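Local coordinates for protein dipicolinate synthase subunit B (Bacillus halodurans, PDB 3LQK) that probably serves as subunit B of dipicolinate synthase, a flavoprotein-family protein that helps make the dipicolinic acid of bacterial spores, at residues 88-93 with 117-122. Residues are numbered along the deposited sequence; the frame is centred on the assembly and turned at random.
With PO4 (phosphate ion), chain C.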
loop_
_atom_site.group_PDB
_atom_site.type_symbol
_atom_site.label_atom_id
_atom_site.label_comp_id
_atom_site.label_asym_id
_atom_site.label_seq_id
_atom_site.Cartn_x
_atom_site.Cartn_y
_atom_site.Cartn_z
ATOM N N ASP A 88 -23.602 12.818 -14.984
ATOM C CA ASP A 88 -23.667 13.383 -13.620
ATOM C C ASP A 88 -23.290 12.404 -12.503
ATOM O O ASP A 88 -22.911 12.806 -11.389
ATOM C CB ASP A 88 -25.076 13.947 -13.378
ATOM C CG ASP A 88 -25.466 15.018 -14.436
ATOM O OD1 ASP A 88 -24.702 16.010 -14.593
ATOM O OD2 ASP A 88 -26.463 14.815 -15.181
ATOM N N CYS A 89 -23.402 11.112 -12.778
ATOM C CA CYS A 89 -23.009 10.133 -11.815
ATOM C C CYS A 89 -22.877 8.803 -12.505
ATOM O O CYS A 89 -23.651 8.458 -13.406
ATOM C CB CYS A 89 -24.097 10.044 -10.720
ATOM S SG CYS A 89 -23.802 8.783 -9.381
HETATM N N MSE A 90 -21.928 8.016 -12.042
HETATM C CA MSE A 90 -21.775 6.689 -12.536
HETATM C C MSE A 90 -22.011 5.738 -11.392
HETATM O O MSE A 90 -21.395 5.887 -10.328
HETATM C CB MSE A 90 -20.351 6.522 -13.072
HETATM C CG MSE A 90 -19.974 5.120 -13.522
HETATM SE SE MSE A 90 -20.715 4.651 -15.242
HETATM C CE MSE A 90 -20.453 2.770 -15.107
ATOM N N VAL A 91 -22.842 4.732 -11.608
ATOM C CA VAL A 91 -23.085 3.674 -10.633
ATOM C C VAL A 91 -22.429 2.407 -11.142
ATOM O O VAL A 91 -22.495 2.112 -12.341
ATOM C CB VAL A 91 -24.636 3.402 -10.523
ATOM C CG1 VAL A 91 -24.957 2.328 -9.478
ATOM C CG2 VAL A 91 -25.388 4.695 -10.173
ATOM N N ILE A 92 -21.805 1.634 -10.251
ATOM C CA ILE A 92 -21.348 0.287 -10.554
ATOM C C ILE A 92 -21.975 -0.624 -9.536
ATOM O O ILE A 92 -21.629 -0.599 -8.326
ATOM C CB ILE A 92 -19.837 0.118 -10.443
ATOM C CG1 ILE A 92 -19.059 1.198 -11.250
ATOM C CG2 ILE A 92 -19.388 -1.302 -10.883
ATOM C CD1 ILE A 92 -17.534 1.080 -11.015
ATOM N N ALA A 93 -22.959 -1.388 -10.004
ATOM C CA ALA A 93 -23.640 -2.323 -9.160
ATOM C C ALA A 93 -24.241 -3.479 -9.944
ATOM O O ALA A 93 -24.940 -3.257 -10.917
ATOM C CB ALA A 93 -24.699 -1.606 -8.324
ATOM N N LYS A 117 -13.847 5.877 -14.747
ATOM C CA LYS A 117 -12.658 6.746 -14.978
ATOM C C LYS A 117 -13.066 8.038 -15.655
ATOM O O LYS A 117 -12.658 9.100 -15.240
ATOM C CB LYS A 117 -11.576 6.006 -15.779
ATOM C CG LYS A 117 -10.195 6.697 -15.852
ATOM C CD LYS A 117 -9.325 6.101 -16.970
ATOM C CE LYS A 117 -7.906 6.727 -16.996
ATOM N NZ LYS A 117 -7.012 6.194 -18.090
ATOM N N ALA A 118 -13.908 7.950 -16.677
ATOM C CA ALA A 118 -14.347 9.137 -17.418
ATOM C C ALA A 118 -15.185 10.082 -16.529
ATOM O O ALA A 118 -15.260 11.276 -16.785
ATOM C CB ALA A 118 -15.137 8.734 -18.627
ATOM N N THR A 119 -15.805 9.550 -15.480
ATOM C CA THR A 119 -16.681 10.352 -14.626
ATOM C C THR A 119 -15.815 11.049 -13.581
ATOM O O THR A 119 -15.964 12.244 -13.313
ATOM C CB THR A 119 -17.736 9.429 -13.992
ATOM O OG1 THR A 119 -18.509 8.845 -15.051
ATOM C CG2 THR A 119 -18.677 10.173 -13.036
ATOM N N LEU A 120 -14.864 10.293 -13.028
ATOM C CA LEU A 120 -13.853 10.812 -12.089
ATOM C C LEU A 120 -12.950 11.870 -12.698
ATOM O O LEU A 120 -12.606 12.808 -12.012
ATOM C CB LEU A 120 -13.018 9.684 -11.479
ATOM C CG LEU A 120 -13.832 8.815 -10.511
ATOM C CD1 LEU A 120 -12.961 7.606 -9.994
ATOM C CD2 LEU A 120 -14.363 9.600 -9.332
ATOM N N ARG A 121 -12.673 11.778 -13.991
ATOM C CA ARG A 121 -11.895 12.776 -14.745
ATOM C C ARG A 121 -12.494 14.138 -14.575
ATOM O O ARG A 121 -11.772 15.118 -14.483
ATOM C CB ARG A 121 -12.032 12.415 -16.231
ATOM C CG ARG A 121 -11.601 13.428 -17.281
ATOM C CD ARG A 121 -12.281 13.099 -18.605
ATOM N NE ARG A 121 -11.753 13.781 -19.768
ATOM C CZ ARG A 121 -12.096 14.994 -20.182
ATOM N NH1 ARG A 121 -13.010 15.719 -19.567
ATOM N NH2 ARG A 121 -11.521 15.489 -21.245
ATOM N N ASN A 122 -13.815 14.199 -14.613
ATOM C CA ASN A 122 -14.601 15.448 -14.459
ATOM C C ASN A 122 -14.952 15.830 -13.020
ATOM O O ASN A 122 -15.698 16.741 -12.780
ATOM C CB ASN A 122 -15.892 15.313 -15.240
ATOM C CG ASN A 122 -15.647 15.026 -16.717
ATOM O OD1 ASN A 122 -14.632 15.497 -17.271
ATOM N ND2 ASN A 122 -16.546 14.288 -17.353
HETATM P P PO4 C . -9.553 12.253 -22.178
HETATM O O1 PO4 C . -10.392 11.061 -22.686
HETATM O O2 PO4 C . -8.044 11.982 -22.212
HETATM O O3 PO4 C . -9.843 13.543 -22.997
HETATM O O4 PO4 C . -9.847 12.410 -20.704
#
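Thr119, on the last turn of helix 111-121, sets its forked side chain against the CB of Met90 (a selenomethionine) at the start of strand 89-95. Both prongs take part: Thr119 OG1 lies 3.6 Å from Met90 CB, and CG2 lies 4.0 Å from that same carbon. With CG2 anti to the backbone N and OG1 anti to the carbonyl carbon (chi1 -61°), Thr119 CG2 also lies 4.4 Å from Cys89 C, while the hydroxyl hydrogen-bonds to Gly115 O one turn back in the helix. Only the base of Met90 meets the helix segment; its chain bends at chi2 (77°) and leads away from Thr119, and the Met90 side chain also packs on Val112 of the same helix. The touch is thus narrow, 99 Å² in all, and by van der Waals contact alone.

Arg121 takes no part in it. Arg121 NE and NH2 hydrogen-bond to O4 and O3 of a phosphate, probably from the crystallisation liquor, with NH2 3.1 Å from O3; Asn133 ND2 of the second subunit binds the same ion. Arg121 NH1 donates a hydrogen bond to Asn122 OD1 (2.8 Å), in the guanidinium plane. A leucine here would probably cost the phosphate two donors and Asn122 OD1 this partner.

The helical connection ending in helix 111-121 links strand 89-95 to its parallel neighbour 126-132 as a beta-alpha-beta crossover, consistent with the Rossmann-like fold of the Flavoprotein family.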